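Local coordinates for xylose isomerase domain protein TIM barrel (Planctomyces limnophilus, PDB 3TVA) that binds a magnesium ion in a xylose isomerase-like TIM barrel and is probably an isomerase, although its substrate is not established, at residues S108-A111 with S112-C116; T146-N150 with H151-V155; E241-L244 with T245-E249; Q229-A232 with L233-D237. All coordinates share one frame; numbering follows the deposited sequence. Where two conformers were deposited one is given.

Interaction 1: residues S108-A111 with S112-C116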
# COMPACT_ATOMS: atom_id res chain seq x y z
N SER A 108 9.35 11.45 -0.92
CA SER A 108 9.16 11.87 -2.32
C SER A 108 10.49 12.24 -2.99
O SER A 108 10.75 11.82 -4.12
CB SER A 108 8.17 13.05 -2.39
OG SER A 108 8.05 13.54 -3.72
N ASP A 109 11.34 13.02 -2.30
CA ASP A 109 12.69 13.32 -2.80
C ASP A 109 13.50 12.03 -3.05
O ASP A 109 14.13 11.87 -4.09
CB ASP A 109 13.45 14.23 -1.81
CG ASP A 109 12.80 15.60 -1.64
OD1 ASP A 109 11.97 15.98 -2.50
OD2 ASP A 109 13.12 16.29 -0.65
N PHE A 110 13.49 11.12 -2.08
CA PHE A 110 14.19 9.84 -2.21
C PHE A 110 13.68 9.03 -3.40
O PHE A 110 14.48 8.48 -4.19
CB PHE A 110 14.04 9.05 -0.91
CG PHE A 110 14.70 7.69 -0.93
CD1 PHE A 110 13.98 6.55 -1.26
CD2 PHE A 110 16.04 7.55 -0.58
CE1 PHE A 110 14.57 5.29 -1.27
CE2 PHE A 110 16.65 6.29 -0.58
CZ PHE A 110 15.91 5.16 -0.93
N ALA A 111 12.36 8.93 -3.54
CA ALA A 111 11.76 8.21 -4.67
C ALA A 111 12.17 8.82 -6.02
O ALA A 111 12.40 8.11 -7.00
CB ALA A 111 10.23 8.19 -4.55
N SER A 112 12.27 10.14 -6.07
CA SER A 112 12.73 10.82 -7.28
C SER A 112 14.19 10.47 -7.65
O SER A 112 14.50 10.21 -8.80
CB SER A 112 12.57 12.34 -7.12
OG SER A 112 13.01 13.01 -8.28
N TRP A 113 15.07 10.45 -6.66
CA TRP A 113 16.46 10.04 -6.88
C TRP A 113 16.56 8.57 -7.30
O TRP A 113 17.40 8.20 -8.11
CB TRP A 113 17.27 10.28 -5.61
CG TRP A 113 17.40 11.72 -5.21
CD1 TRP A 113 17.57 12.79 -6.05
CD2 TRP A 113 17.38 12.26 -3.87
NE1 TRP A 113 17.66 13.95 -5.31
CE2 TRP A 113 17.54 13.66 -3.98
CE3 TRP A 113 17.25 11.69 -2.60
CZ2 TRP A 113 17.57 14.50 -2.85
CZ3 TRP A 113 17.28 12.52 -1.48
CH2 TRP A 113 17.44 13.92 -1.62
N VAL A 114 15.68 7.73 -6.77
CA VAL A 114 15.62 6.32 -7.12
C VAL A 114 15.05 6.12 -8.52
O VAL A 114 15.40 5.15 -9.20
CB VAL A 114 14.79 5.53 -6.06
CG1 VAL A 114 14.40 4.15 -6.56
CG2 VAL A 114 15.59 5.40 -4.76
N GLY A 115 14.19 7.03 -8.97
CA GLY A 115 13.55 6.90 -10.27
C GLY A 115 12.19 6.24 -10.19
O GLY A 115 11.67 5.74 -11.19
N CYS A 116 11.60 6.21 -9.00
CA CYS A 116 10.29 5.60 -8.80
C CYS A 116 9.17 6.63 -8.92
O CYS A 116 9.18 7.65 -8.23
CB CYS A 116 10.24 4.95 -7.42
SG CYS A 116 8.66 4.23 -7.01

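Interaction 2: residues T146-N150 with H151-V155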
# COMPACT_ATOMS: atom_id res chain seq x y z
N THR A 146 1.34 18.52 -4.51
CA THR A 146 2.10 19.52 -5.29
C THR A 146 3.58 19.15 -5.29
O THR A 146 4.25 19.22 -6.33
CB THR A 146 1.91 20.93 -4.70
OG1 THR A 146 0.54 21.31 -4.86
CG2 THR A 146 2.85 22.00 -5.37
N HIS A 147 4.08 18.74 -4.13
CA HIS A 147 5.49 18.41 -3.99
C HIS A 147 5.80 17.21 -4.88
O HIS A 147 6.80 17.18 -5.61
CB HIS A 147 5.82 18.09 -2.53
CG HIS A 147 7.28 17.85 -2.28
ND1 HIS A 147 8.13 18.86 -1.87
CD2 HIS A 147 8.04 16.74 -2.39
CE1 HIS A 147 9.35 18.37 -1.73
NE2 HIS A 147 9.32 17.09 -2.04
N ALA A 148 4.92 16.21 -4.84
CA ALA A 148 5.08 15.04 -5.69
C ALA A 148 4.96 15.37 -7.18
O ALA A 148 5.72 14.85 -8.00
CB ALA A 148 4.08 13.94 -5.29
N ALA A 149 4.00 16.23 -7.54
CA ALA A 149 3.84 16.65 -8.94
C ALA A 149 5.12 17.29 -9.45
O ALA A 149 5.51 17.08 -10.60
CB ALA A 149 2.66 17.63 -9.10
N ASN A 150 5.78 18.09 -8.61
CA ASN A 150 7.04 18.71 -9.03
C ASN A 150 8.14 17.67 -9.27
O ASN A 150 9.15 17.97 -9.90
CB ASN A 150 7.47 19.80 -8.05
CG ASN A 150 6.55 21.01 -8.11
OD1 ASN A 150 5.91 21.26 -9.13
ND2 ASN A 150 6.47 21.75 -7.02
N HIS A 151 7.94 16.45 -8.78
CA HIS A 151 8.84 15.33 -9.12
C HIS A 151 8.30 14.42 -10.24
O HIS A 151 8.92 13.41 -10.54
CB HIS A 151 9.18 14.49 -7.87
CG HIS A 151 10.14 15.15 -6.93
ND1 HIS A 151 11.31 15.75 -7.36
CD2 HIS A 151 10.14 15.27 -5.58
CE1 HIS A 151 11.96 16.24 -6.31
NE2 HIS A 151 11.27 15.96 -5.22
N GLY A 152 7.15 14.74 -10.81
CA GLY A 152 6.54 13.83 -11.76
C GLY A 152 5.97 12.57 -11.09
O GLY A 152 5.90 11.50 -11.70
N GLN A 153 5.52 12.69 -9.85
CA GLN A 153 5.09 11.52 -9.10
C GLN A 153 3.61 11.55 -8.76
O GLN A 153 3.00 12.61 -8.69
CB GLN A 153 5.83 11.41 -7.76
CG GLN A 153 7.27 11.10 -7.83
CD GLN A 153 7.97 11.30 -6.48
OE1 GLN A 153 7.35 11.65 -5.48
NE2 GLN A 153 9.27 11.09 -6.47
N ALA A 154 3.08 10.36 -8.49
CA ALA A 154 1.72 10.19 -8.00
C ALA A 154 1.78 9.74 -6.53
O ALA A 154 2.76 9.12 -6.10
CB ALA A 154 0.98 9.12 -8.85
N VAL A 155 0.75 10.09 -5.77
CA VAL A 155 0.56 9.57 -4.41
C VAL A 155 -0.59 8.55 -4.40
O VAL A 155 -1.69 8.84 -4.87
CB VAL A 155 0.23 10.70 -3.42
CG1 VAL A 155 -0.01 10.13 -2.03
CG2 VAL A 155 1.36 11.74 -3.41

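Interaction 3: residues E241-L244 with T245-E249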
# COMPACT_ATOMS: atom_id res chain seq x y z
N GLU A 241 -9.59 -15.28 -6.66
CA GLU A 241 -10.09 -15.35 -8.03
C GLU A 241 -11.12 -14.25 -8.30
O GLU A 241 -11.10 -13.60 -9.35
CB GLU A 241 -10.64 -16.74 -8.38
CG GLU A 241 -11.11 -16.82 -9.81
CD GLU A 241 -11.00 -18.20 -10.41
OE1 GLU A 241 -11.08 -18.30 -11.66
OE2 GLU A 241 -10.83 -19.19 -9.65
N ALA A 242 -12.00 -14.00 -7.33
CA ALA A 242 -12.97 -12.90 -7.43
C ALA A 242 -12.28 -11.53 -7.55
O ALA A 242 -12.70 -10.68 -8.34
CB ALA A 242 -13.93 -12.92 -6.24
N TYR A 243 -11.23 -11.34 -6.77
CA TYR A 243 -10.46 -10.09 -6.76
C TYR A 243 -9.75 -9.86 -8.11
O TYR A 243 -9.88 -8.79 -8.71
CB TYR A 243 -9.44 -10.17 -5.62
CG TYR A 243 -8.49 -9.00 -5.43
CD1 TYR A 243 -8.95 -7.69 -5.47
CD2 TYR A 243 -7.15 -9.21 -5.14
CE1 TYR A 243 -8.07 -6.61 -5.27
CE2 TYR A 243 -6.27 -8.15 -4.94
CZ TYR A 243 -6.74 -6.86 -4.99
OH TYR A 243 -5.87 -5.80 -4.77
N LEU A 244 -9.00 -10.86 -8.56
CA LEU A 244 -8.28 -10.75 -9.83
C LEU A 244 -9.19 -10.63 -11.06
O LEU A 244 -8.88 -9.89 -11.98
CB LEU A 244 -7.30 -11.90 -10.00
CG LEU A 244 -5.86 -11.63 -9.55
CD1 LEU A 244 -5.83 -11.20 -8.12
CD2 LEU A 244 -4.94 -12.85 -9.76
N THR A 245 -10.31 -11.36 -11.06
CA THR A 245 -11.22 -11.30 -12.19
C THR A 245 -11.88 -9.92 -12.25
O THR A 245 -12.10 -9.38 -13.33
CB THR A 245 -12.27 -12.44 -12.13
OG1 THR A 245 -11.63 -13.68 -11.81
CG2 THR A 245 -12.97 -12.58 -13.46
N THR A 246 -12.16 -9.34 -11.09
CA THR A 246 -12.69 -7.97 -11.03
C THR A 246 -11.63 -6.93 -11.45
O THR A 246 -11.95 -5.98 -12.18
CB THR A 246 -13.24 -7.63 -9.63
OG1 THR A 246 -14.23 -8.59 -9.27
CG2 THR A 246 -13.87 -6.25 -9.63
N LEU A 247 -10.39 -7.11 -11.01
CA LEU A 247 -9.30 -6.22 -11.44
C LEU A 247 -9.16 -6.24 -12.95
O LEU A 247 -8.94 -5.21 -13.59
CB LEU A 247 -7.96 -6.65 -10.83
CG LEU A 247 -7.66 -6.19 -9.40
CD1 LEU A 247 -6.37 -6.85 -8.86
CD2 LEU A 247 -7.55 -4.66 -9.34
N TRP A 248 -9.26 -7.43 -13.53
CA TRP A 248 -9.13 -7.55 -14.97
C TRP A 248 -10.25 -6.78 -15.67
O TRP A 248 -9.99 -6.03 -16.61
CB TRP A 248 -9.15 -9.02 -15.38
CG TRP A 248 -8.92 -9.23 -16.84
CD1 TRP A 248 -9.85 -9.58 -17.79
CD2 TRP A 248 -7.67 -9.10 -17.53
NE1 TRP A 248 -9.24 -9.68 -19.03
CE2 TRP A 248 -7.91 -9.39 -18.89
CE3 TRP A 248 -6.36 -8.78 -17.12
CZ2 TRP A 248 -6.89 -9.36 -19.85
CZ3 TRP A 248 -5.36 -8.76 -18.07
CH2 TRP A 248 -5.63 -9.05 -19.42
N GLU A 249 -11.48 -6.95 -15.20
CA GLU A 249 -12.63 -6.27 -15.78
C GLU A 249 -12.52 -4.73 -15.77
O GLU A 249 -12.91 -4.07 -16.73
CB GLU A 249 -13.93 -6.68 -15.09
CG GLU A 249 -15.11 -5.82 -15.53
CD GLU A 249 -16.35 -6.02 -14.69
OE1 GLU A 249 -16.57 -7.15 -14.18
OE2 GLU A 249 -17.14 -5.05 -14.56
O HOH W 1 -11.90 -16.60 -13.45

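Interaction 4: residues Q229-A232 with L233-D237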
# COMPACT_ATOMS: atom_id res chain seq x y z
N GLN A 229 -8.08 -11.39 10.98
CA GLN A 229 -6.80 -12.10 11.03
C GLN A 229 -6.19 -12.24 9.64
O GLN A 229 -6.82 -12.79 8.74
CB GLN A 229 -7.01 -13.49 11.63
CG GLN A 229 -5.74 -14.33 11.68
CD GLN A 229 -6.01 -15.80 12.01
OE1 GLN A 229 -7.16 -16.21 12.20
NE2 GLN A 229 -4.94 -16.60 12.07
N GLU A 230 -4.96 -11.76 9.46
CA GLU A 230 -4.30 -11.92 8.17
C GLU A 230 -3.84 -13.37 8.02
O GLU A 230 -3.35 -13.95 8.97
CB GLU A 230 -3.11 -10.97 8.03
CG GLU A 230 -2.49 -11.02 6.64
CD GLU A 230 -1.15 -10.30 6.52
OE1 GLU A 230 -0.87 -9.40 7.35
OE2 GLU A 230 -0.37 -10.65 5.60
N VAL A 231 -4.02 -13.94 6.83
CA VAL A 231 -3.64 -15.33 6.58
C VAL A 231 -2.96 -15.45 5.21
O VAL A 231 -3.01 -14.52 4.41
CB VAL A 231 -4.88 -16.27 6.61
CG1 VAL A 231 -5.46 -16.34 8.02
CG2 VAL A 231 -5.93 -15.80 5.62
N ALA A 232 -2.33 -16.60 4.95
CA ALA A 232 -1.66 -16.85 3.68
C ALA A 232 -2.61 -16.65 2.49
O ALA A 232 -3.80 -16.96 2.57
CB ALA A 232 -1.07 -18.27 3.67
N LEU A 233 -2.08 -16.12 1.39
CA LEU A 233 -2.89 -15.74 0.24
C LEU A 233 -3.74 -16.92 -0.24
O LEU A 233 -3.23 -18.01 -0.46
CB LEU A 233 -1.99 -15.26 -0.90
CG LEU A 233 -2.68 -14.34 -1.89
CD1 LEU A 233 -2.95 -13.00 -1.22
CD2 LEU A 233 -1.87 -14.17 -3.17
N GLY A 234 -5.05 -16.68 -0.38
CA GLY A 234 -5.96 -17.71 -0.85
C GLY A 234 -6.62 -18.52 0.24
O GLY A 234 -7.55 -19.28 -0.04
N THR A 235 -6.13 -18.41 1.48
CA THR A 235 -6.74 -19.16 2.57
C THR A 235 -7.74 -18.33 3.38
O THR A 235 -8.35 -18.83 4.32
CB THR A 235 -5.69 -19.79 3.52
OG1 THR A 235 -4.93 -18.76 4.16
CG2 THR A 235 -4.75 -20.70 2.73
N GLY A 236 -7.91 -17.06 3.00
CA GLY A 236 -8.80 -16.16 3.73
C GLY A 236 -10.14 -15.90 3.08
O GLY A 236 -10.64 -16.72 2.31
N ASP A 237 -10.74 -14.76 3.42
CA ASP A 237 -12.07 -14.37 2.94
C ASP A 237 -12.12 -13.40 1.75
O ASP A 237 -13.21 -13.00 1.34
CB ASP A 237 -12.91 -13.81 4.09
CG ASP A 237 -13.16 -14.84 5.17
OD1 ASP A 237 -13.28 -16.04 4.83
OD2 ASP A 237 -13.23 -14.46 6.36

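Interaction 1: residues S108-A111 with S112-C116
A Schellman motif ends helix 97-114, closing with Cys116 N on Ala111 O and, weakly, Gly115 N on Ser112 O. The bond from Cys116 N to Ala111 O measures 2.9 Å with an N-H...O angle of 152°, while Gly115, the C-prime residue with phi 94°, adds a further weak bond from its N to Ala111 O. One turn earlier the helix still runs regularly, as the bond from Trp113 N to Asp109 O (3.1 Å) attests. Two side-chain contacts follow the same four-residue spacing. CB of Asp109 sits over the six-membered ring of Trp113, 4.2 Å from its centroid, a CH-pi contact; Trp113 CG lies anti to its own carbonyl carbon (chi1 -65°), which turns the indole back along the helix. In the second, Val114 CG2 stands over one face of the Phe110 ring, off centre toward the rim and 3.6 Å from CE1. Phe110, Trp113 and Val114 all touch Ala53 of helix 50-62. Ala111 and Cys116 instead pack against Ile70 of strand 66-71, so the helix end is seated on the barrel wall.

Interaction 2: residues T146-N150 with H151-V155
His147 and His151 run alongside each other in the same direction, yet their rings are turned steeply against each other. The planes meet at 79° with centroids 5.4 Å apart, an offset edge-to-face pair in which the edge of His151 is directed toward the face of His147. Their NE2 atoms come within 3.9 Å of one another. His147 CG stands anti to its backbone N (chi1 -175°), whereas His151 CG is anti to its carbonyl carbon (chi1 -74°), and these different torsions bring rings from a helix and from the turn after it to one place. Beside the pair, CB of Ala148 packs against CB of Gln153 at 3.9 Å and against CG2 of Val155 at 4.0 Å, carrying the contact from helix 132-149 into strand 154-158.

The backbone beneath is a Schellman motif with Gly152 at positive phi, overlapped by a type I beta turn from Ala149 to Gly152. Ala148 O is gripped by two amides that approach from opposite faces of its carbonyl plane, His151 N at 2.8 Å and Gln153 N at 2.9 Å. Gly152 N closes the turn on Ala149 O.

Among the side chains one oxygen again has two partners, for both histidine NE2 atoms hydrogen-bond to Asp109 OD1 of helix 97-114. A single carboxylate oxygen thus serves two imidazoles, which should restrict the rotation of both rings, and the negative charge would be expected to raise their affinity for protons.

Interaction 3: residues E241-L244 with T245-E249
Tyr243 and Leu247 meet on the inward side of helix 240-249, one of the outer helices of the TIM barrel, and here the packing is close. Leu247 CD1 stands over one face of the phenol ring, 4.0 Å from its centroid and 16° off the normal, a CH-pi contact shifted toward the rim near CZ. With CG anti to the backbone N (chi1 179°), the ring of Tyr243 is carried inward, where its OH bonds to the backbone carbonyl O of His211, a residue that binds the magnesium ion; the tyrosine may therefore help to position that stretch of the metal site. Both residues also touch Ile210 of strand 207-216, and Leu244 CD1 lies 4.4 Å from Leu247 CD1.

The side bearing Glu241 and Thr245 is polar and more open. Thr245, an exposed residue, lies alongside Glu241, and its backbone N donates to Glu241 O at 2.9 Å. Glu241 OE1 is held by a salt bridge to Lys286 of helix 266-287 and also receives a hydrogen bond from a water at 2.6 Å.

Thr246 is buried, packed against Ile197 and Leu200 of helix 196-203. Its hydroxyl turns back on the preceding turn, OG1 donating to Ala242 O at 2.8 Å, while its N reaches that oxygen from the opposite face of the carbonyl plane at 3.1 Å.

Interaction 4: residues Q229-A232 with L233-D237
Thr235 turns back on Val231 and Ala232, and its side chain can be followed outward from the backbone. The bond from CA to CB points toward residues 229-232, and CB lies 3.5 Å from Ala232 O. From it, OG1 occupies the position between the backbone N and the carbonyl carbon (chi1 64°), a torsion that folds the hydroxyl in over the turn. There it donates a hydrogen bond to Ala232 O at 2.7 Å and touches Val231 CG2 at 3.4 Å, the two side chains crossing at a slant. The other branch, CG2, is more distant, 3.9 Å from Ala232 O.

The carbonyl of Ala232 has a second donor in the backbone N of Thr235, at 3.0 Å and with an N-H...O angle of 161°. One residue thus grips a single oxygen twice, through its main chain and its side chain. CG2 of Val231 also presses on Gly236 CA at 3.5 Å, tighter than ordinary carbon contact; the methyl group meets the backbone carbon itself, with no side chain between them.

Outside the turn, Asp214 OD2 of strand 207-216 accepts a hydrogen bond from Gly234 N, and Leu233 packs on Ala276 and Leu280 of helix 266-287. The arrangement is a type II beta turn from Ala232 to Thr235, with Gly234 at positive phi in its third position, and it reverses the chain after strand 229-231 on the way to helix 240-249.

Interactions 1 and 2 share one region of the barrel: their centres lie about 10 Å apart, and side chains of helix 97-114 bond directly to the turn that follows helix 132-149. Each ends a helix with a Schellman motif, but aromatic CH-pi packing marks the first and an imidazole pair the second. Interaction 4 lies on the opposite side of the chain's centre from both and is a turn built on a carbonyl that accepts two hydrogen bonds. Interaction 3 follows it in sequence, with centres about 17 Å apart, and uses the same device within a helix, at Thr246. The first three are partly buried, each combining buried and exposed residues, whereas interaction 4 is a surface contact, with Leu233 its one buried residue.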